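Local coordinates for protein phosphatidylinositol-specific phospholipase C (Listeria monocytogenes, PDB 2PLC) that belongs to the phosphatidylinositol-specific phospholipase C family and is built as a single-chain TIM-barrel-type fold of strands and helices, at residues Glu238-Val241 / Leu242-Ser246; Phe259-Lys262 / Gln263-Lys266; Thr193-Lys196 / Glu197-Thr201; Phe175-Pro178 / Asn179-Ile182. All coordinates share one frame; numbering follows the deposited sequence.

Contact 1: residues Glu238-Val241 / Leu242-Ser246; sequences EQFV and LNLTS
The Phe240 ring meets Leu244 obliquely: the far rim of the ring leans on the branched end of the leucine one turn further along the helix. Phe240 CE2 and Leu244 CD2 lie 3.6 Å apart, while the other methyl, Leu244 CD1, stands 4.1 Å from Phe240 CE1, so the rim spans both methyls and lies nearer to CD2. Phe240 CG is anti to the backbone N (chi1 175°), which carries the ring out from the helix to where Val199 and Ala202 of helix 191-207 also touch it. Val241, on the buried side, packs against Leu252 and Asn271. Its carbonyl is gripped twice: Thr245 N reaches Val241 O at 3.0 Å and Thr245 OG1 donates to the same oxygen at 2.8 Å, the two arriving from opposite faces of the carbonyl plane. That hydroxyl also hydrogen-bonds Asn271. Ser246 OG makes a longer bond of the same kind, 3.3 Å to Leu242 O. Further back, Leu242 folds its branches beside Glu238 O, whose bond from Leu242 N measures 3.0 Å; the Glu238 carboxylate itself turns to Thr264. Successive i to i+4 backbone bonds, with threonine and serine hydroxyls turned back onto carbonyls near its C-terminal end, mark this as the last turns of an α-helix, the one linking strands 212-216 and 253-257 in a beta-alpha-beta unit.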
loop_
_atom_site.group_PDB
_atom_site.type_symbol
_atom_site.label_atom_id
_atom_site.label_comp_id
_atom_site.label_asym_id
_atom_site.label_seq_id
_atom_site.Cartn_x
_atom_site.Cartn_y
_atom_site.Cartn_z
ATOM N N GLU A 238 11.266 -8.541 -10.463
ATOM C CA GLU A 238 12.415 -8.638 -9.573
ATOM C C GLU A 238 13.738 -8.488 -10.332
ATOM O O GLU A 238 14.649 -7.800 -9.868
ATOM C CB GLU A 238 12.391 -9.968 -8.834
ATOM C CG GLU A 238 13.452 -10.092 -7.760
ATOM C CD GLU A 238 13.424 -11.437 -7.060
ATOM O OE1 GLU A 238 12.422 -12.180 -7.186
ATOM O OE2 GLU A 238 14.418 -11.752 -6.376
ATOM N N GLN A 239 13.831 -9.127 -11.497
ATOM C CA GLN A 239 15.033 -9.059 -12.329
ATOM C C GLN A 239 15.225 -7.670 -12.916
ATOM O O GLN A 239 16.353 -7.211 -13.096
ATOM C CB GLN A 239 14.951 -10.067 -13.463
ATOM C CG GLN A 239 15.168 -11.490 -13.028
ATOM C CD GLN A 239 14.862 -12.470 -14.135
ATOM O OE1 GLN A 239 15.106 -12.191 -15.312
ATOM N NE2 GLN A 239 14.306 -13.622 -13.769
ATOM N N PHE A 240 14.111 -7.018 -13.232
ATOM C CA PHE A 240 14.128 -5.678 -13.789
ATOM C C PHE A 240 14.683 -4.694 -12.759
ATOM O O PHE A 240 15.491 -3.829 -13.097
ATOM C CB PHE A 240 12.717 -5.276 -14.199
ATOM C CG PHE A 240 12.610 -3.866 -14.681
ATOM C CD1 PHE A 240 13.183 -3.486 -15.888
ATOM C CD2 PHE A 240 11.924 -2.915 -13.932
ATOM C CE1 PHE A 240 13.071 -2.179 -16.346
ATOM C CE2 PHE A 240 11.808 -1.602 -14.381
ATOM C CZ PHE A 240 12.383 -1.234 -15.592
ATOM N N VAL A 241 14.255 -4.851 -11.506
ATOM C CA VAL A 241 14.697 -3.998 -10.410
ATOM C C VAL A 241 16.178 -4.239 -10.121
ATOM O O VAL A 241 16.922 -3.301 -9.847
ATOM C CB VAL A 241 13.866 -4.251 -9.136
ATOM C CG1 VAL A 241 14.342 -3.356 -8.004
ATOM C CG2 VAL A 241 12.391 -3.998 -9.419
ATOM N N LEU A 242 16.608 -5.494 -10.208
ATOM C CA LEU A 242 18.009 -5.852 -9.974
ATOM C C LEU A 242 18.930 -5.188 -11.003
ATOM O O LEU A 242 20.015 -4.712 -10.664
ATOM C CB LEU A 242 18.170 -7.375 -10.011
ATOM C CG LEU A 242 18.330 -8.103 -8.672
ATOM C CD1 LEU A 242 17.669 -7.325 -7.555
ATOM C CD2 LEU A 242 17.771 -9.513 -8.772
ATOM N N ASN A 243 18.474 -5.139 -12.251
ATOM C CA ASN A 243 19.227 -4.520 -13.338
ATOM C C ASN A 243 19.376 -3.015 -13.100
ATOM O O ASN A 243 20.476 -2.471 -13.177
ATOM C CB ASN A 243 18.503 -4.759 -14.668
ATOM C CG ASN A 243 19.247 -4.173 -15.854
ATOM O OD1 ASN A 243 18.636 -3.616 -16.771
ATOM N ND2 ASN A 243 20.572 -4.295 -15.843
ATOM N N LEU A 244 18.250 -2.361 -12.827
ATOM C CA LEU A 244 18.199 -0.924 -12.571
ATOM C C LEU A 244 19.049 -0.508 -11.374
ATOM O O LEU A 244 19.502 0.631 -11.297
ATOM C CB LEU A 244 16.750 -0.487 -12.366
ATOM C CG LEU A 244 16.085 0.286 -13.506
ATOM C CD1 LEU A 244 16.401 -0.327 -14.864
ATOM C CD2 LEU A 244 14.594 0.330 -13.259
ATOM N N THR A 245 19.247 -1.425 -10.433
ATOM C CA THR A 245 20.069 -1.146 -9.259
ATOM C C THR A 245 21.539 -1.117 -9.698
ATOM O O THR A 245 22.324 -0.293 -9.218
ATOM C CB THR A 245 19.851 -2.206 -8.154
ATOM O OG1 THR A 245 18.478 -2.188 -7.738
ATOM C CG2 THR A 245 20.745 -1.930 -6.943
ATOM N N SER A 246 21.893 -2.003 -10.632
ATOM C CA SER A 246 23.252 -2.083 -11.172
ATOM C C SER A 246 23.554 -0.803 -11.941
ATOM O O SER A 246 24.678 -0.305 -11.926
ATOM C CB SER A 246 23.388 -3.274 -12.127
ATOM O OG SER A 246 23.178 -4.503 -11.459
#

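Contact 2: residues Phe259-Lys262 / Gln263-Lys266; sequences FPEK and QTIK
Pro260 and Ile265 meet at a slant, the CB-CG side of the puckered proline ring set against the isoleucine's longer branch: Pro260 CB lies 4.0 Å from Ile265 CG1, and CD1 closes on the same ring. With Ile265 CG1 anti to its own carbonyl carbon (chi1 -61°), that branch runs back toward the start of the helix and passes 3.3 Å from Glu261 O. The same oxygen takes the bond from Ile265 N, 3.1 Å long and close to straight at 163°. Glu261 holds the N-cap position, and its side chain extends away from the isoleucine toward Asn235. On its flank stands Thr264, whose OG1 lies 3.9 Å from Glu261 CB. A water joins the two residues, accepting from Glu261 N at 3.0 Å and donating to Thr264 OG1 at 2.9 Å, while that hydroxyl also hydrogen-bonds Glu238. Lys266 N closes the next turn on Lys262 O at 3.1 Å, and the aliphatic start of Lys266 lies beside that carbonyl. The start of helix 262-269 and the residues leading into it from strand 253-257 lie between two neighbours: Pro260 and Ile265 rest on Thr24 and Pro22 of strand 20-24, whereas Glu261, Gln263 and Thr264 face helix 226-246.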
loop_
_atom_site.group_PDB
_atom_site.type_symbol
_atom_site.label_atom_id
_atom_site.label_comp_id
_atom_site.label_asym_id
_atom_site.label_seq_id
_atom_site.Cartn_x
_atom_site.Cartn_y
_atom_site.Cartn_z
ATOM N N PHE A 259 0.922 -12.098 -3.576
ATOM C CA PHE A 259 1.846 -13.180 -3.232
ATOM C C PHE A 259 3.344 -12.853 -3.343
ATOM O O PHE A 259 4.097 -13.577 -3.996
ATOM C CB PHE A 259 1.538 -14.420 -4.086
ATOM C CG PHE A 259 0.145 -14.948 -3.916
ATOM C CD1 PHE A 259 -0.187 -15.716 -2.810
ATOM C CD2 PHE A 259 -0.824 -14.711 -4.882
ATOM C CE1 PHE A 259 -1.467 -16.245 -2.670
ATOM C CE2 PHE A 259 -2.100 -15.232 -4.753
ATOM C CZ PHE A 259 -2.427 -16.003 -3.645
ATOM N N PRO A 260 3.799 -11.759 -2.714
ATOM C CA PRO A 260 5.226 -11.454 -2.822
ATOM C C PRO A 260 6.073 -12.391 -1.979
ATOM O O PRO A 260 5.678 -12.776 -0.880
ATOM C CB PRO A 260 5.302 -10.032 -2.279
ATOM C CG PRO A 260 4.219 -10.022 -1.234
ATOM C CD PRO A 260 3.093 -10.715 -1.952
ATOM N N GLU A 261 7.223 -12.783 -2.513
ATOM C CA GLU A 261 8.147 -13.649 -1.790
ATOM C C GLU A 261 9.134 -12.797 -0.998
ATOM O O GLU A 261 9.416 -11.654 -1.365
ATOM C CB GLU A 261 8.897 -14.555 -2.759
ATOM C CG GLU A 261 7.996 -15.546 -3.452
ATOM C CD GLU A 261 8.766 -16.545 -4.275
ATOM O OE1 GLU A 261 9.268 -16.165 -5.359
ATOM O OE2 GLU A 261 8.872 -17.710 -3.833
ATOM N N LYS A 262 9.633 -13.357 0.102
ATOM C CA LYS A 262 10.591 -12.678 0.979
ATOM C C LYS A 262 11.777 -12.129 0.189
ATOM O O LYS A 262 12.266 -11.034 0.464
ATOM C CB LYS A 262 11.123 -13.656 2.030
ATOM C CG LYS A 262 10.078 -14.350 2.889
ATOM C CD LYS A 262 9.734 -13.548 4.131
ATOM C CE LYS A 262 8.981 -14.399 5.150
ATOM N NZ LYS A 262 9.822 -15.511 5.682
ATOM N N GLN A 263 12.227 -12.916 -0.787
ATOM C CA GLN A 263 13.360 -12.588 -1.662
ATOM C C GLN A 263 13.096 -11.333 -2.491
ATOM O O GLN A 263 13.925 -10.419 -2.550
ATOM C CB GLN A 263 13.614 -13.770 -2.607
ATOM C CG GLN A 263 14.753 -13.590 -3.597
ATOM C CD GLN A 263 16.097 -13.978 -3.019
ATOM O OE1 GLN A 263 16.593 -13.340 -2.086
ATOM N NE2 GLN A 263 16.696 -15.033 -3.569
ATOM N N THR A 264 11.935 -11.315 -3.141
ATOM C CA THR A 264 11.523 -10.202 -3.985
ATOM C C THR A 264 11.411 -8.913 -3.178
ATOM O O THR A 264 11.817 -7.849 -3.642
ATOM C CB THR A 264 10.165 -10.489 -4.656
ATOM O OG1 THR A 264 10.180 -11.801 -5.229
ATOM C CG2 THR A 264 9.890 -9.478 -5.755
ATOM N N ILE A 265 10.852 -9.014 -1.977
ATOM C CA ILE A 265 10.682 -7.860 -1.103
ATOM C C ILE A 265 12.041 -7.264 -0.724
ATOM O O ILE A 265 12.222 -6.045 -0.761
ATOM C CB ILE A 265 9.886 -8.241 0.166
ATOM C CG1 ILE A 265 8.489 -8.734 -0.226
ATOM C CG2 ILE A 265 9.777 -7.044 1.109
ATOM C CD1 ILE A 265 7.725 -9.415 0.901
ATOM N N LYS A 266 12.999 -8.129 -0.397
ATOM C CA LYS A 266 14.339 -7.683 -0.023
ATOM C C LYS A 266 15.049 -6.963 -1.163
ATOM O O LYS A 266 15.683 -5.932 -0.956
ATOM C CB LYS A 266 15.206 -8.865 0.428
ATOM C CG LYS A 266 14.968 -9.335 1.853
ATOM C CD LYS A 266 15.996 -10.386 2.248
ATOM C CE LYS A 266 15.808 -10.860 3.680
ATOM N NZ LYS A 266 16.826 -11.884 4.063
HETATM O O HOH W 1 7.555 -13.080 -5.502
#

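Contact 3: residues Thr193-Lys196 / Glu197-Thr201; sequences TKFK and EIVQT
Thr193 to Gln200 form regular α-helix, each carbonyl from Thr193 to Lys196 taking the N-H four residues on, the straightest being Val199 N to Phe195 O at 2.9 Å and 175°. On that same pair of residues the side chains also meet. Val199 CG2 sits over one face of the Phe195 ring, 3.8 Å from its centroid and displaced toward the CZ side of the rim, a CH-pi contact. Val199 CG2 is anti to its carbonyl carbon, which turns this methyl back along the helix and also brings it 3.3 Å from Phe195 O. Lys236 of helix 226-246 makes a cation-pi contact with the ring. One position round, Ile198 CD1 lies 4.1 Å from Lys194 CG, the two chains slanting across one another. Lys194 CG is anti to its backbone N (chi1 -178°) and the chain then bends at chi2, taking the buried ammonium to the carbonyls of Asp185 and His216, which both accept from it. Lys194 NZ stays 5.0 Å from Glu197 OE1, too far for a salt bridge, and the carboxylate of Asp185 close to that oxygen may shift the ionisation of Glu197. Thr193 CG2 lies 4.2 Å from Glu197 CD, and on the exposed side Lys196 and Gln200 run side by side. Glu197 O accepts from both Thr201 N and Thr201 OG1, the hydroxyl at 2.7 Å. Helix 191-207 is the crossover of a beta-alpha-beta unit between the parallel strands 180-183 and 212-216, with Ile198 and Thr201 turned to the sheet.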
loop_
_atom_site.group_PDB
_atom_site.type_symbol
_atom_site.label_atom_id
_atom_site.label_comp_id
_atom_site.label_asym_id
_atom_site.label_seq_id
_atom_site.Cartn_x
_atom_site.Cartn_y
_atom_site.Cartn_z
ATOM N N THR A 193 1.693 -7.304 -21.956
ATOM C CA THR A 193 1.214 -5.930 -21.848
ATOM C C THR A 193 1.343 -5.400 -20.423
ATOM O O THR A 193 1.824 -4.289 -20.213
ATOM C CB THR A 193 -0.254 -5.814 -22.308
ATOM O OG1 THR A 193 -0.344 -6.179 -23.692
ATOM C CG2 THR A 193 -0.771 -4.392 -22.129
ATOM N N LYS A 194 0.918 -6.201 -19.451
ATOM C CA LYS A 194 0.985 -5.809 -18.046
ATOM C C LYS A 194 2.427 -5.518 -17.627
ATOM O O LYS A 194 2.688 -4.571 -16.878
ATOM C CB LYS A 194 0.387 -6.905 -17.162
ATOM C CG LYS A 194 0.365 -6.589 -15.672
ATOM C CD LYS A 194 -0.557 -5.418 -15.327
ATOM C CE LYS A 194 -0.599 -5.196 -13.810
ATOM N NZ LYS A 194 -1.509 -4.090 -13.389
ATOM N N PHE A 195 3.365 -6.318 -18.128
ATOM C CA PHE A 195 4.766 -6.121 -17.790
ATOM C C PHE A 195 5.260 -4.786 -18.361
ATOM O O PHE A 195 5.981 -4.045 -17.687
ATOM C CB PHE A 195 5.621 -7.282 -18.306
ATOM C CG PHE A 195 7.044 -7.227 -17.842
ATOM C CD1 PHE A 195 7.343 -7.161 -16.487
ATOM C CD2 PHE A 195 8.090 -7.206 -18.758
ATOM C CE1 PHE A 195 8.664 -7.073 -16.048
ATOM C CE2 PHE A 195 9.417 -7.116 -18.324
ATOM C CZ PHE A 195 9.701 -7.049 -16.964
ATOM N N LYS A 196 4.852 -4.477 -19.592
ATOM C CA LYS A 196 5.241 -3.228 -20.237
ATOM C C LYS A 196 4.783 -2.033 -19.407
ATOM O O LYS A 196 5.570 -1.123 -19.136
ATOM C CB LYS A 196 4.672 -3.157 -21.660
ATOM C CG LYS A 196 5.633 -3.683 -22.733
ATOM C CD LYS A 196 4.948 -3.961 -24.076
ATOM C CE LYS A 196 4.213 -2.739 -24.636
ATOM N NZ LYS A 196 5.119 -1.620 -25.048
ATOM N N GLU A 197 3.528 -2.073 -18.957
ATOM C CA GLU A 197 2.956 -1.002 -18.144
ATOM C C GLU A 197 3.675 -0.856 -16.812
ATOM O O GLU A 197 3.814 0.251 -16.289
ATOM C CB GLU A 197 1.470 -1.256 -17.906
ATOM C CG GLU A 197 0.656 -1.264 -19.181
ATOM C CD GLU A 197 -0.777 -1.673 -18.949
ATOM O OE1 GLU A 197 -1.008 -2.626 -18.176
ATOM O OE2 GLU A 197 -1.676 -1.047 -19.546
ATOM N N ILE A 198 4.115 -1.977 -16.252
ATOM C CA ILE A 198 4.838 -1.944 -14.985
ATOM C C ILE A 198 6.197 -1.282 -15.216
ATOM O O ILE A 198 6.534 -0.312 -14.545
ATOM C CB ILE A 198 5.011 -3.371 -14.386
ATOM C CG1 ILE A 198 3.649 -3.922 -13.954
ATOM C CG2 ILE A 198 5.952 -3.335 -13.183
ATOM C CD1 ILE A 198 3.671 -5.390 -13.564
ATOM N N VAL A 199 6.933 -1.766 -16.217
ATOM C CA VAL A 199 8.251 -1.229 -16.565
ATOM C C VAL A 199 8.210 0.264 -16.914
ATOM O O VAL A 199 9.042 1.045 -16.441
ATOM C CB VAL A 199 8.877 -2.025 -17.742
ATOM C CG1 VAL A 199 10.119 -1.336 -18.257
ATOM C CG2 VAL A 199 9.243 -3.426 -17.283
ATOM N N GLN A 200 7.234 0.660 -17.726
ATOM C CA GLN A 200 7.090 2.060 -18.119
ATOM C C GLN A 200 6.833 2.973 -16.919
ATOM O O GLN A 200 7.416 4.051 -16.819
ATOM C CB GLN A 200 5.969 2.208 -19.147
ATOM C CG GLN A 200 6.311 1.626 -20.502
ATOM C CD GLN A 200 5.154 1.690 -21.478
ATOM O OE1 GLN A 200 4.135 2.329 -21.209
ATOM N NE2 GLN A 200 5.301 1.014 -22.618
ATOM N N THR A 201 5.978 2.522 -16.001
ATOM C CA THR A 201 5.634 3.292 -14.807
ATOM C C THR A 201 6.804 3.397 -13.839
ATOM O O THR A 201 6.979 4.417 -13.179
ATOM C CB THR A 201 4.413 2.680 -14.103
ATOM O OG1 THR A 201 3.342 2.594 -15.048
ATOM C CG2 THR A 201 3.967 3.546 -12.926
#

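Contact 4: residues Phe175-Pro178 / Asn179-Ile182; sequences FGAP and NQVI
Ile182 CD1 packs over one face of the Phe175 ring, 3.6 Å from Phe175 CZ and 4.0 Å from the ring centroid, 27° off the normal, so this CH-pi contact is displaced toward the far rim. Phe175 has CG anti to its backbone N, which carries the ring out to the isoleucine; Leu155 and Glu157 of strand 152-157 also touch it, and Arg104 makes a cation-pi contact. Closer still is the packing at the corner, where Asn179 OD1 lies 3.1 Å from Ala177 CB. The asparagine side chain stands between its own N and carbonyl carbon (chi1 59°), placing OD1 against the alanine, where it is buried with no hydrogen-bonding partner; ND2 makes a weak bond to Asn140 O. This second site belongs to a type I beta turn from Ala177 to Gln180, where the chain bends, closed by Gln180 N to Ala177 O at 3.0 Å, the donor well above the carbonyl plane. The turn leads into strand 180-183, an outermost strand of the four-stranded parallel sheet, and Asn179 and Val181 already bond through their backbones to Leu212 of the next strand. The solvent side, at Gly176 and Pro178, is looser. The proline ring is directed mostly away from the strand, and the glycine takes a positive phi of 93°, a backbone shape in which a CB would be jammed against the carbonyl O of Phe175. A water lies between two carbonyls of the bend, 2.9 Å from Ala177 O and 2.7 Å from Gln180 O.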
loop_
_atom_site.group_PDB
_atom_site.type_symbol
_atom_site.label_atom_id
_atom_site.label_comp_id
_atom_site.label_asym_id
_atom_site.label_seq_id
_atom_site.Cartn_x
_atom_site.Cartn_y
_atom_site.Cartn_z
ATOM N N PHE A 175 -6.744 9.374 -1.969
ATOM C CA PHE A 175 -6.212 8.392 -2.903
ATOM C C PHE A 175 -6.605 8.898 -4.280
ATOM O O PHE A 175 -7.774 9.202 -4.519
ATOM C CB PHE A 175 -6.846 7.020 -2.654
ATOM C CG PHE A 175 -6.343 5.937 -3.571
ATOM C CD1 PHE A 175 -5.153 5.274 -3.299
ATOM C CD2 PHE A 175 -7.064 5.573 -4.703
ATOM C CE1 PHE A 175 -4.688 4.263 -4.140
ATOM C CE2 PHE A 175 -6.605 4.561 -5.551
ATOM C CZ PHE A 175 -5.416 3.907 -5.266
ATOM N N GLY A 176 -5.634 9.007 -5.178
ATOM C CA GLY A 176 -5.932 9.492 -6.516
ATOM C C GLY A 176 -5.744 10.993 -6.670
ATOM O O GLY A 176 -6.147 11.569 -7.680
ATOM N N ALA A 177 -5.143 11.628 -5.666
ATOM C CA ALA A 177 -4.888 13.065 -5.696
ATOM C C ALA A 177 -3.904 13.378 -6.827
ATOM O O ALA A 177 -3.212 12.484 -7.319
ATOM C CB ALA A 177 -4.327 13.525 -4.351
ATOM N N PRO A 178 -3.825 14.652 -7.254
ATOM C CA PRO A 178 -2.926 15.081 -8.332
ATOM C C PRO A 178 -1.452 14.749 -8.133
ATOM O O PRO A 178 -0.704 14.654 -9.108
ATOM C CB PRO A 178 -3.150 16.589 -8.371
ATOM C CG PRO A 178 -4.576 16.714 -7.986
ATOM C CD PRO A 178 -4.662 15.781 -6.810
ATOM N N ASN A 179 -1.037 14.582 -6.879
ATOM C CA ASN A 179 0.358 14.268 -6.553
ATOM C C ASN A 179 0.699 12.777 -6.653
ATOM O O ASN A 179 1.809 12.356 -6.304
ATOM C CB ASN A 179 0.701 14.790 -5.150
ATOM C CG ASN A 179 -0.192 14.199 -4.064
ATOM O OD1 ASN A 179 -1.211 13.574 -4.350
ATOM N ND2 ASN A 179 0.195 14.399 -2.810
ATOM N N GLN A 180 -0.256 11.988 -7.133
ATOM C CA GLN A 180 -0.080 10.550 -7.275
ATOM C C GLN A 180 -0.242 10.091 -8.716
ATOM O O GLN A 180 -1.035 10.648 -9.465
ATOM C CB GLN A 180 -1.113 9.818 -6.424
ATOM C CG GLN A 180 -0.879 9.890 -4.934
ATOM C CD GLN A 180 -2.161 9.723 -4.146
ATOM O OE1 GLN A 180 -2.468 10.527 -3.268
ATOM N NE2 GLN A 180 -2.927 8.689 -4.468
ATOM N N VAL A 181 0.524 9.077 -9.100
ATOM C CA VAL A 181 0.431 8.504 -10.439
ATOM C C VAL A 181 0.088 7.035 -10.211
ATOM O O VAL A 181 0.869 6.299 -9.602
ATOM C CB VAL A 181 1.760 8.619 -11.206
ATOM C CG1 VAL A 181 1.626 7.982 -12.579
ATOM C CG2 VAL A 181 2.152 10.079 -11.348
ATOM N N ILE A 182 -1.082 6.617 -10.690
ATOM C CA ILE A 182 -1.539 5.244 -10.488
ATOM C C ILE A 182 -1.635 4.340 -11.724
ATOM O O ILE A 182 -2.265 4.685 -12.725
ATOM C CB ILE A 182 -2.911 5.228 -9.754
ATOM C CG1 ILE A 182 -2.815 6.028 -8.452
ATOM C CG2 ILE A 182 -3.346 3.789 -9.447
ATOM C CD1 ILE A 182 -4.122 6.177 -7.728
HETATM O O HOH W 2 -3.731 10.523 -9.419
#

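In the fold
Contacts 1 and 3 lie on the helices of successive beta-alpha-beta units, and both pair a phenylalanine with an aliphatic residue one turn on; the helices touch where Phe240 CZ meets Val199 CG1 at 3.5 Å. Contact 1 is at the surface, whereas contacts 2, 3 and 4 are partly buried, and contact 3 sends a lysine inward to backbone carbonyls. Contact 2 opens the last helix and joins contact 1 through a probable hydrogen bond, Glu238 OE1 to Thr264 OG1 at 3.0 Å. Contact 4, a turn rather than a helix, feeds the strand preceding helix 191-207; its nearest atoms are about 5 Å from contact 3. Contacts 2 and 4 lie on opposite sides of the chain's centre and each use a bridging water.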